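Long-range contacts in transcriptional regulator, TetR family (Myxococcus xanthus DK 1622, PDB 5K7H), which probably binds promoter DNA as a TetR-family transcriptional repressor and carries isovaleryl-coenzyme A in the ligand pocket of its regulatory domain: residues F65-Y70 with S109-I114; C96-I101 with G191-L196; K135-F140 with F164-M169. All coordinates share one frame; numbering follows the deposited sequence. Where two conformers were deposited one is given.

Contact 1: residues F65-Y70 with S109-I114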
loop_
_atom_site.group_PDB
_atom_site.type_symbol
_atom_site.label_atom_id
_atom_site.label_comp_id
_atom_site.label_asym_id
_atom_site.label_seq_id
_atom_site.Cartn_x
_atom_site.Cartn_y
_atom_site.Cartn_z
ATOM N N PHE A 65 -5.147 10.140 17.600
ATOM C CA PHE A 65 -6.573 10.019 17.314
ATOM C C PHE A 65 -7.120 11.296 16.688
ATOM O O PHE A 65 -7.898 11.243 15.728
ATOM C CB PHE A 65 -7.318 9.680 18.606
ATOM C CG PHE A 65 -8.774 9.363 18.417
ATOM C CD1 PHE A 65 -9.174 8.332 17.584
ATOM C CD2 PHE A 65 -9.743 10.077 19.102
ATOM C CE1 PHE A 65 -10.515 8.034 17.422
ATOM C CE2 PHE A 65 -11.085 9.781 18.945
ATOM C CZ PHE A 65 -11.471 8.757 18.107
ATOM N N ALA A 66 -6.719 12.456 17.214
ATOM C CA ALA A 66 -7.207 13.722 16.676
ATOM C C ALA A 66 -6.700 13.951 15.257
ATOM O O ALA A 66 -7.447 14.431 14.396
ATOM C CB ALA A 66 -6.788 14.874 17.586
ATOM N N ILE A 67 -5.433 13.623 14.997
ATOM C CA ILE A 67 -4.884 13.774 13.651
ATOM C C ILE A 67 -5.695 12.954 12.656
ATOM O O ILE A 67 -6.106 13.451 11.600
ATOM C CB ILE A 67 -3.395 13.377 13.630
ATOM C CG1 ILE A 67 -2.567 14.397 14.417
ATOM C CG2 ILE A 67 -2.879 13.263 12.190
ATOM C CD1 ILE A 67 -1.102 14.028 14.570
ATOM N N MET A 68 -5.942 11.683 12.981
ATOM C CA MET A 68 -6.645 10.807 12.051
ATOM C C MET A 68 -8.075 11.280 11.818
ATOM O O MET A 68 -8.567 11.251 10.684
ATOM C CB MET A 68 -6.631 9.373 12.575
ATOM C CG MET A 68 -5.240 8.769 12.655
ATOM S SD MET A 68 -5.285 6.971 12.665
ATOM C CE MET A 68 -3.553 6.583 12.893
ATOM N N ASN A 69 -8.759 11.715 12.878
ATOM C CA ASN A 69 -10.100 12.267 12.708
ATOM C C ASN A 69 -10.067 13.513 11.837
ATOM O O ASN A 69 -10.946 13.714 10.990
ATOM C CB ASN A 69 -10.719 12.582 14.068
ATOM C CG ASN A 69 -11.473 11.404 14.647
ATOM O OD1 ASN A 69 -12.242 10.742 13.950
ATOM N ND2 ASN A 69 -11.251 11.132 15.926
ATOM N N TYR A 70 -9.059 14.365 12.031
ATOM C CA TYR A 70 -8.894 15.523 11.163
ATOM C C TYR A 70 -8.679 15.089 9.719
ATOM O O TYR A 70 -9.209 15.708 8.789
ATOM C CB TYR A 70 -7.724 16.376 11.654
ATOM C CG TYR A 70 -7.487 17.630 10.844
ATOM C CD1 TYR A 70 -8.538 18.473 10.512
ATOM C CD2 TYR A 70 -6.210 17.980 10.427
ATOM C CE1 TYR A 70 -8.327 19.622 9.775
ATOM C CE2 TYR A 70 -5.988 19.128 9.692
ATOM C CZ TYR A 70 -7.049 19.946 9.370
ATOM O OH TYR A 70 -6.832 21.090 8.638
ATOM N N SER A 109 -1.823 15.291 2.095
ATOM C CA SER A 109 -1.285 13.937 2.133
ATOM C C SER A 109 -0.652 13.609 3.479
ATOM O O SER A 109 -0.419 12.430 3.768
ATOM C CB SER A 109 -0.258 13.752 1.016
ATOM O OG SER A 109 0.792 14.699 1.129
ATOM N N LYS A 110 -0.366 14.616 4.305
ATOM C CA LYS A 110 0.226 14.360 5.615
ATOM C C LYS A 110 -0.710 13.523 6.480
ATOM O O LYS A 110 -0.346 12.436 6.946
ATOM C CB LYS A 110 0.562 15.685 6.301
ATOM N N GLU A 111 -1.930 14.016 6.702
ATOM C CA GLU A 111 -2.865 13.311 7.572
ATOM C C GLU A 111 -3.332 11.998 6.955
ATOM O O GLU A 111 -3.635 11.046 7.683
ATOM C CB GLU A 111 -4.066 14.204 7.889
ATOM C CG GLU A 111 -3.737 15.418 8.751
ATOM C CD GLU A 111 -3.037 16.521 7.976
ATOM O OE1 GLU A 111 -2.831 16.355 6.755
ATOM O OE2 GLU A 111 -2.695 17.554 8.589
ATOM N N VAL A 112 -3.400 11.923 5.624
ATOM C CA VAL A 112 -3.794 10.679 4.972
ATOM C C VAL A 112 -2.733 9.607 5.182
ATOM O O VAL A 112 -3.049 8.443 5.458
ATOM C CB VAL A 112 -4.064 10.928 3.475
ATOM C CG1 VAL A 112 -4.262 9.611 2.726
ATOM C CG2 VAL A 112 -5.282 11.820 3.301
ATOM N N ILE A 113 -1.457 9.975 5.051
ATOM C CA ILE A 113 -0.383 9.001 5.210
ATOM C C ILE A 113 -0.345 8.475 6.642
ATOM O O ILE A 113 -0.127 7.279 6.871
ATOM C CB ILE A 113 0.962 9.626 4.791
ATOM C CG1 ILE A 113 0.964 9.908 3.288
ATOM C CG2 ILE A 113 2.125 8.699 5.133
ATOM C CD1 ILE A 113 2.064 10.850 2.839
ATOM N N ILE A 114 -0.554 9.354 7.625
ATOM C CA ILE A 114 -0.551 8.919 9.022
ATOM C C ILE A 114 -1.647 7.886 9.258
ATOM O O ILE A 114 -1.465 6.927 10.019
ATOM C CB ILE A 114 -0.701 10.135 9.957
ATOM C CG1 ILE A 114 0.596 10.946 9.969
ATOM C CG2 ILE A 114 -1.069 9.693 11.377
ATOM C CD1 ILE A 114 0.513 12.252 10.735
#

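Contact 2: residues C96-I101 with G191-L196. With NI (nickel (II) ion), chain C.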
loop_
_atom_site.group_PDB
_atom_site.type_symbol
_atom_site.label_atom_id
_atom_site.label_comp_id
_atom_site.label_asym_id
_atom_site.label_seq_id
_atom_site.Cartn_x
_atom_site.Cartn_y
_atom_site.Cartn_z
ATOM N N CYS A 96 -15.065 9.970 -7.798
ATOM C CA CYS A 96 -14.472 9.628 -6.509
ATOM C C CYS A 96 -12.986 9.332 -6.655
ATOM O O CYS A 96 -12.180 9.716 -5.799
ATOM C CB CYS A 96 -15.200 8.430 -5.899
ATOM S SG CYS A 96 -14.866 8.185 -4.142
ATOM N N MET A 97 -12.601 8.652 -7.736
ATOM C CA MET A 97 -11.192 8.356 -7.966
ATOM C C MET A 97 -10.392 9.637 -8.189
ATOM O O MET A 97 -9.313 9.812 -7.615
ATOM C CB MET A 97 -11.049 7.408 -9.157
ATOM C CG MET A 97 -9.615 7.165 -9.601
ATOM S SD MET A 97 -9.466 5.718 -10.673
ATOM C CE MET A 97 -9.603 4.399 -9.472
ATOM N N ARG A 98 -10.916 10.542 -9.019
ATOM C CA ARG A 98 -10.215 11.803 -9.274
ATOM C C ARG A 98 -10.017 12.586 -7.988
ATOM O O ARG A 98 -8.898 13.018 -7.673
ATOM C CB ARG A 98 -10.996 12.637 -10.290
ATOM C CG ARG A 98 -10.916 12.118 -11.709
ATOM C CD ARG A 98 -11.703 12.995 -12.666
ATOM N NE ARG A 98 -11.591 12.523 -14.043
ATOM C CZ ARG A 98 -10.582 12.814 -14.858
ATOM N NH1 ARG A 98 -9.582 13.582 -14.444
ATOM N NH2 ARG A 98 -10.573 12.334 -16.093
ATOM N N HIS A 99 -11.090 12.789 -7.220
ATOM C CA HIS A 99 -10.978 13.545 -5.980
ATOM C C HIS A 99 -10.028 12.864 -5.004
ATOM O O HIS A 99 -9.264 13.534 -4.300
ATOM C CB HIS A 99 -12.357 13.724 -5.346
ATOM C CG HIS A 99 -13.253 14.658 -6.098
ATOM N ND1 HIS A 99 -13.804 15.783 -5.523
ATOM C CD2 HIS A 99 -13.692 14.636 -7.378
ATOM C CE1 HIS A 99 -14.547 16.413 -6.416
ATOM N NE2 HIS A 99 -14.496 15.738 -7.549
ATOM N N ASN A 100 -10.059 11.532 -4.947
ATOM C CA ASN A 100 -9.211 10.815 -4.000
ATOM C C ASN A 100 -7.745 10.876 -4.414
ATOM O O ASN A 100 -6.857 10.989 -3.561
ATOM C CB ASN A 100 -9.679 9.365 -3.876
ATOM C CG ASN A 100 -9.165 8.688 -2.620
ATOM O OD1 ASN A 100 -8.159 9.102 -2.040
ATOM N ND2 ASN A 100 -9.852 7.635 -2.195
ATOM N N ILE A 101 -7.466 10.806 -5.718
ATOM C CA ILE A 101 -6.089 10.933 -6.189
ATOM C C ILE A 101 -5.550 12.326 -5.882
ATOM O O ILE A 101 -4.415 12.478 -5.410
ATOM C CB ILE A 101 -6.008 10.609 -7.694
ATOM C CG1 ILE A 101 -6.232 9.112 -7.915
ATOM C CG2 ILE A 101 -4.655 11.042 -8.277
ATOM C CD1 ILE A 101 -6.291 8.690 -9.374
ATOM N N GLY A 191 -5.397 8.671 -16.418
ATOM C CA GLY A 191 -4.964 7.338 -16.806
ATOM C C GLY A 191 -5.644 6.248 -16.005
ATOM O O GLY A 191 -6.120 5.253 -16.558
ATOM N N MET A 192 -5.701 6.417 -14.680
ATOM C CA MET A 192 -6.293 5.387 -13.833
ATOM C C MET A 192 -7.793 5.274 -14.064
ATOM O O MET A 192 -8.343 4.165 -14.072
ATOM C CB MET A 192 -5.999 5.684 -12.364
ATOM C CG MET A 192 -4.532 5.565 -11.997
ATOM S SD MET A 192 -4.270 5.520 -10.216
ATOM C CE MET A 192 -2.502 5.236 -10.154
ATOM N N VAL A 193 -8.476 6.405 -14.252
ATOM C CA VAL A 193 -9.916 6.379 -14.486
ATOM C C VAL A 193 -10.228 5.614 -15.771
ATOM O O VAL A 193 -11.080 4.721 -15.791
ATOM C CB VAL A 193 -10.479 7.809 -14.526
ATOM C CG1 VAL A 193 -11.914 7.822 -15.042
ATOM C CG2 VAL A 193 -10.422 8.431 -13.141
ATOM N N GLY A 194 -9.539 5.963 -16.860
ATOM C CA GLY A 194 -9.771 5.299 -18.131
ATOM C C GLY A 194 -9.395 3.832 -18.144
ATOM O O GLY A 194 -9.929 3.074 -18.960
ATOM N N MET A 195 -8.490 3.414 -17.258
ATOM C CA MET A 195 -8.052 2.023 -17.221
ATOM C C MET A 195 -8.984 1.152 -16.390
ATOM O O MET A 195 -9.175 -0.025 -16.711
ATOM C CB MET A 195 -6.629 1.953 -16.665
ATOM C CG MET A 195 -6.096 0.553 -16.431
ATOM S SD MET A 195 -4.312 0.560 -16.149
ATOM C CE MET A 195 -4.169 1.778 -14.842
ATOM N N LEU A 196 -9.572 1.706 -15.331
ATOM C CA LEU A 196 -10.466 0.952 -14.462
ATOM C C LEU A 196 -11.939 1.189 -14.761
ATOM O O LEU A 196 -12.765 0.321 -14.461
ATOM C CB LEU A 196 -10.190 1.305 -12.996
ATOM C CG LEU A 196 -10.850 0.419 -11.938
ATOM C CD1 LEU A 196 -10.358 -1.022 -12.034
ATOM C CD2 LEU A 196 -10.581 0.981 -10.552
HETATM NI NI NI C . -15.401 16.421 -9.091
#

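Contact 3: residues K135-F140 with F164-M169. With IVC (Isovaleryl-coenzyme A), chain I.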
loop_
_atom_site.group_PDB
_atom_site.type_symbol
_atom_site.label_atom_id
_atom_site.label_comp_id
_atom_site.label_asym_id
_atom_site.label_seq_id
_atom_site.Cartn_x
_atom_site.Cartn_y
_atom_site.Cartn_z
ATOM N N LYS A 135 -14.538 2.233 7.097
ATOM C CA LYS A 135 -15.415 1.205 6.553
ATOM C C LYS A 135 -16.603 1.811 5.817
ATOM O O LYS A 135 -17.112 1.207 4.867
ATOM C CB LYS A 135 -15.894 0.284 7.672
ATOM C CG LYS A 135 -16.193 -1.125 7.212
ATOM C CD LYS A 135 -16.436 -2.047 8.388
ATOM C CE LYS A 135 -16.208 -3.493 7.998
ATOM N NZ LYS A 135 -14.760 -3.849 7.909
ATOM N N LYS A 136 -17.058 2.995 6.234
ATOM C CA LYS A 136 -18.131 3.660 5.504
ATOM C C LYS A 136 -17.703 4.005 4.085
ATOM O O LYS A 136 -18.524 3.967 3.161
ATOM C CB LYS A 136 -18.575 4.922 6.244
ATOM C CG LYS A 136 -19.379 4.645 7.504
ATOM C CD LYS A 136 -19.980 5.918 8.072
ATOM C CE LYS A 136 -20.918 5.616 9.230
ATOM N NZ LYS A 136 -20.223 4.919 10.349
ATOM N N TYR A 137 -16.426 4.340 3.890
ATOM C CA TYR A 137 -15.934 4.621 2.546
ATOM C C TYR A 137 -15.850 3.342 1.722
ATOM O O TYR A 137 -16.269 3.314 0.558
ATOM C CB TYR A 137 -14.572 5.309 2.621
ATOM C CG TYR A 137 -14.014 5.727 1.279
ATOM C CD1 TYR A 137 -14.837 6.266 0.300
ATOM C CD2 TYR A 137 -12.660 5.597 0.995
ATOM C CE1 TYR A 137 -14.331 6.655 -0.926
ATOM C CE2 TYR A 137 -12.144 5.983 -0.228
ATOM C CZ TYR A 137 -12.984 6.513 -1.184
ATOM O OH TYR A 137 -12.474 6.901 -2.401
ATOM N N VAL A 138 -15.308 2.272 2.307
ATOM C CA VAL A 138 -15.245 0.994 1.606
ATOM C C VAL A 138 -16.643 0.546 1.198
ATOM O O VAL A 138 -16.864 0.110 0.062
ATOM C CB VAL A 138 -14.542 -0.063 2.482
ATOM C CG1 VAL A 138 -14.535 -1.423 1.790
ATOM C CG2 VAL A 138 -13.122 0.372 2.803
ATOM N N ASP A 139 -17.608 0.647 2.115
ATOM C CA ASP A 139 -18.980 0.271 1.786
ATOM C C ASP A 139 -19.566 1.182 0.716
ATOM O O ASP A 139 -20.376 0.733 -0.103
ATOM C CB ASP A 139 -19.852 0.304 3.039
ATOM C CG ASP A 139 -19.375 -0.662 4.107
ATOM O OD1 ASP A 139 -18.618 -1.599 3.773
ATOM O OD2 ASP A 139 -19.761 -0.487 5.282
ATOM N N PHE A 140 -19.177 2.458 0.707
ATOM C CA PHE A 140 -19.611 3.356 -0.357
ATOM C C PHE A 140 -19.112 2.871 -1.712
ATOM O O PHE A 140 -19.866 2.842 -2.693
ATOM C CB PHE A 140 -19.118 4.776 -0.074
ATOM C CG PHE A 140 -19.314 5.723 -1.222
ATOM C CD1 PHE A 140 -20.541 6.326 -1.437
ATOM C CD2 PHE A 140 -18.269 6.011 -2.085
ATOM C CE1 PHE A 140 -20.724 7.196 -2.492
ATOM C CE2 PHE A 140 -18.446 6.881 -3.144
ATOM C CZ PHE A 140 -19.674 7.476 -3.348
ATOM N N PHE A 164 -11.357 -2.724 -3.330
ATOM C CA PHE A 164 -9.971 -2.778 -2.882
ATOM C C PHE A 164 -8.975 -2.679 -4.028
ATOM O O PHE A 164 -7.797 -2.407 -3.780
ATOM C CB PHE A 164 -9.726 -4.057 -2.079
ATOM C CG PHE A 164 -10.335 -4.027 -0.705
ATOM C CD1 PHE A 164 -9.976 -3.040 0.200
ATOM C CD2 PHE A 164 -11.261 -4.980 -0.315
ATOM C CE1 PHE A 164 -10.532 -3.001 1.465
ATOM C CE2 PHE A 164 -11.820 -4.949 0.951
ATOM C CZ PHE A 164 -11.455 -3.957 1.841
ATOM N N SER A 165 -9.414 -2.894 -5.268
ATOM C CA SER A 165 -8.585 -2.533 -6.411
ATOM C C SER A 165 -8.552 -1.020 -6.584
ATOM O O SER A 165 -7.484 -0.426 -6.773
ATOM C CB SER A 165 -9.111 -3.211 -7.675
ATOM O OG SER A 165 -9.093 -4.620 -7.535
ATOM N N PHE A 166 -9.725 -0.387 -6.531
ATOM C CA PHE A 166 -9.812 1.068 -6.465
ATOM C C PHE A 166 -8.849 1.622 -5.421
ATOM O O PHE A 166 -7.996 2.462 -5.724
ATOM C CB PHE A 166 -11.261 1.459 -6.149
ATOM C CG PHE A 166 -11.525 2.942 -6.113
ATOM C CD1 PHE A 166 -11.063 3.726 -5.069
ATOM C CD2 PHE A 166 -12.286 3.543 -7.104
ATOM C CE1 PHE A 166 -11.324 5.082 -5.032
ATOM C CE2 PHE A 166 -12.553 4.896 -7.069
ATOM C CZ PHE A 166 -12.074 5.667 -6.032
ATOM N N LEU A 167 -8.968 1.148 -4.177
ATOM C CA LEU A 167 -8.172 1.709 -3.089
ATOM C C LEU A 167 -6.692 1.394 -3.258
ATOM O O LEU A 167 -5.837 2.230 -2.943
ATOM C CB LEU A 167 -8.686 1.185 -1.747
ATOM C CG LEU A 167 -10.057 1.722 -1.328
ATOM C CD1 LEU A 167 -10.632 0.924 -0.166
ATOM C CD2 LEU A 167 -9.963 3.195 -0.961
ATOM N N GLY A 168 -6.365 0.195 -3.744
ATOM C CA GLY A 168 -4.968 -0.142 -3.965
ATOM C C GLY A 168 -4.306 0.777 -4.974
ATOM O O GLY A 168 -3.226 1.318 -4.727
ATOM N N MET A 169 -4.950 0.967 -6.128
ATOM C CA MET A 169 -4.441 1.898 -7.129
ATOM C C MET A 169 -4.202 3.274 -6.524
ATOM O O MET A 169 -3.095 3.819 -6.583
ATOM C CB MET A 169 -5.432 2.023 -8.287
ATOM C CG MET A 169 -5.566 0.821 -9.176
ATOM S SD MET A 169 -6.600 1.267 -10.582
ATOM C CE MET A 169 -6.786 -0.317 -11.382
HETATM O O9 IVC I . -16.677 -5.934 7.111
HETATM P P1 IVC I . -16.001 -7.095 6.410
HETATM O O5 IVC I . -16.979 -7.721 5.421
HETATM O O6 IVC I . -15.601 -8.123 7.434
HETATM O O2 IVC I . -14.656 -6.580 5.608
HETATM C C1 IVC I . -13.620 -7.533 5.367
HETATM C C2 IVC I . -14.036 -8.430 4.029
HETATM O O3 IVC I . -15.275 -7.945 3.486
HETATM C C4 IVC I . -13.088 -8.293 3.121
HETATM N N1 IVC I . -12.398 -9.550 2.983
HETATM C C7 IVC I . -11.379 -10.005 3.680
HETATM N N2 IVC I . -11.042 -11.211 3.238
HETATM C C8 IVC I . -11.884 -11.534 2.230
HETATM C C6 IVC I . -12.742 -10.488 2.069
HETATM N N3 IVC I . -13.709 -10.532 1.118
HETATM C C15 IVC I . -13.821 -11.586 0.343
HETATM N N4 IVC I . -13.001 -12.626 0.463
HETATM C C12 IVC I . -12.043 -12.648 1.373
HETATM N N5 IVC I . -11.162 -13.814 1.486
HETATM O O1 IVC I . -12.144 -7.132 3.598
HETATM C C3 IVC I . -12.471 -6.919 5.125
HETATM C C5 IVC I . -11.294 -7.520 5.950
HETATM O O4 IVC I . -10.592 -6.446 6.571
HETATM P P2 IVC I . -10.254 -6.635 8.156
HETATM O O12 IVC I . -10.247 -8.102 8.476
HETATM O O10 IVC I . -8.901 -6.041 8.478
HETATM O O7 IVC I . -11.414 -5.878 9.043
HETATM P P3 IVC I . -11.112 -4.489 9.866
HETATM O O14 IVC I . -12.046 -4.378 11.053
HETATM O O13 IVC I . -9.682 -4.522 10.356
HETATM O O8 IVC I . -11.334 -3.193 8.855
HETATM C C11 IVC I . -10.278 -2.289 8.676
HETATM C C9 IVC I . -10.600 -1.431 7.423
HETATM C C13 IVC I . -11.980 -0.759 7.627
HETATM C C14 IVC I . -9.546 -0.334 7.277
HETATM C C10 IVC I . -10.678 -2.346 6.176
HETATM O O11 IVC I . -11.367 -1.708 5.175
HETATM C C16 IVC I . -9.260 -2.671 5.668
HETATM O O15 IVC I . -8.481 -3.232 6.368
HETATM N N6 IVC I . -8.875 -2.271 4.290
HETATM C C17 IVC I . -7.520 -2.557 3.786
HETATM C C18 IVC I . -6.669 -1.276 3.988
HETATM C C19 IVC I . -7.320 -0.083 3.368
HETATM O O16 IVC I . -7.864 -0.176 2.328
HETATM N N7 IVC I . -7.287 1.221 4.051
HETATM C C20 IVC I . -7.934 2.403 3.407
HETATM C C21 IVC I . -9.480 2.438 3.676
HETATM S S1 IVC I . -10.108 4.068 3.141
HETATM C C22 IVC I . -9.308 5.343 4.150
HETATM O O17 IVC I . -8.518 5.036 4.963
HETATM C C23 IVC I . -9.660 6.847 3.946
HETATM C C24 IVC I . -8.674 7.613 3.030
HETATM C C25 IVC I . -7.215 7.072 3.029
HETATM C C26 IVC I . -8.654 9.080 3.425
#

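Contact 1: residues F65-Y70 with S109-I114
Ile-67 and Ile-114 make the apolar centre of a helix-helix packing that belongs to the all-helical TetR fold, in which helix 60-83 runs from the DNA-binding region into the regulatory domain and here crosses helix 109-117. The two short segments run at 118° to each other, and their axes approach to 8.7 Å, with Met-68 and Glu-111 nearest in the backbone.

CG2 of Ile-67 lies 3.8 Å from CD1 of Ile-114, and the two side chains cross at about a right angle, branch against chain end. CG1 of Ile-67 sits beside the backbone N (chi1 -69°) and CG2 is anti to that N, which puts the short branch at the interface. Met-68 reaches the same isoleucine from another direction, and more loosely: CE of Met-68 is 4.3 Å from CG2 of Ile-114. Ile-29 and Ala-26 of helix 18-31 pack on Ile-67 and Ile-114 respectively, so a helix of the DNA-binding region joins this buried cluster.

The methionine methyl also makes a van der Waals contact with a backbone carbonyl, CE of Met-68 lying 3.6 Å from O of Ile-114.

A third kind of contact sets an aromatic edge against an acid. The Glu-111 chain bends beyond CG; that CG lies 4.1 Å from CG2 of Ile-67, while the carboxylate continues toward Tyr-70. Ring and carboxylate planes stand 85° apart, and OE2 of Glu-111 sits near the ring plane, 3.8 Å from CE2 of Tyr-70.

Contact 2: residues C96-I101 with G191-L196
Met-97 turns a thioether, rather than a branched hydrocarbon, into the middle of this helix pair, and its sulfur touches two successive residues of the opposing helix. SD of Met-97 lies 3.9 Å from CB of Met-192 and 3.8 Å from CG2 of Val-193, the methionine and valine side chains passing each other in opposite directions. A bend at the last torsion (chi3 -76°) then carries the methyl onward, and CE of Met-97 meets CD2 of Leu-196 at 3.7 Å. A second methionine contributes at the other end, where SD of Met-192 is 3.9 Å from CD1 of Ile-101.

Arg-98 borders this apolar strip. Its CG packs 4.0 Å from CG2 of Val-193, and the same valine methyl lies over one face of the guanidinium. In the conformer described, one of two, NH1 forms salt bridges with Asp-190 and Glu-186, on the same helix as Val-193. On another side of helix 89-104, His-99 binds a nickel ion through NE2 at 1.9 Å, and two further atoms from elsewhere in the structure also bind the metal.

The segments run at 149°, roughly antiparallel, with axes 10.0 Å apart. Within the regulatory domain, helix 159-171 adjoins both partners: Phe-166 packs on Met-97, and Met-169 on Leu-196. Helix 60-83 lies against Cys-96 and His-99, and beyond helix 185-196 comes the second subunit, whose Ser-165 touches Met-192 and whose Met-195 touches Leu-196.

Contact 3: residues K135-F140 with F164-M169
Tyr-137 and Leu-167 slide past each other in opposite directions, with CE2 of the tyrosine 3.6 Å from CD2 of the leucine. With its ring carbon CG anti to the backbone N (chi1 -176°), the tyrosine extends toward helix 159-171. At its far end OH of Tyr-137 comes 3.4 Å from CE1 of Phe-166, the two side chains crossing at about a right angle; the hydroxyl's polar partner is ND2 of Asn-100. Phe-75 meets the tyrosine ring edge-to-face.

Leu-167 divides its two methyl groups between two consecutive residues: CD2 serves Tyr-137, while CD1 is 3.9 Å from CG2 of Val-138, the leucine and valine meeting nearly perpendicularly. Tyr-137, Val-138 and Leu-167 line the ligand pocket of the TetR-family regulatory domain, which here holds isovaleryl-coenzyme A. S1 of the thioester lies in the plane of the Tyr-137 ring at its edge, 3.7 Å from CD2, and CG2 of Val-138 approaches the pantetheine hydroxyl O11 at 3.6 Å.

Phe-164 reaches the valine at a slant, its CZ 4.0 Å from CG1 of Val-138, and the ring also accompanies the ligand, CE1 lying 3.4 Å from the amide N6. Trp-176 of the second subunit stacks on that ring. Replacing Phe-164 by an alanine is likely to open a gap beside Val-138 and the pantetheine arm and leave the Trp-176 indole of the second subunit without its stacking partner. The side chains of Phe-166 and Leu-167 also touch Leu-141, further along helix 124-150.

All three contacts are buried helix pairs and none is a surface contact, yet their surroundings differ. They share no helix: contact 1 joins 60-83 with 109-117, contact 2 joins 89-104 with 185-196, and contact 3 joins 124-150 with 159-171. Contact 1, nearest the centre of the chain, is the one involving the DNA-binding region, and it sets a carboxylate at an aromatic edge beside aliphatic groups. Contacts 2 and 3 both reach the second subunit; contact 2 is rich in methionine with a charged border, contact 3 is aromatic and faces the acyl-coenzyme A. These two touch directly, whereas contact 1 stands apart, its centre about 17 Å from that of contact 3.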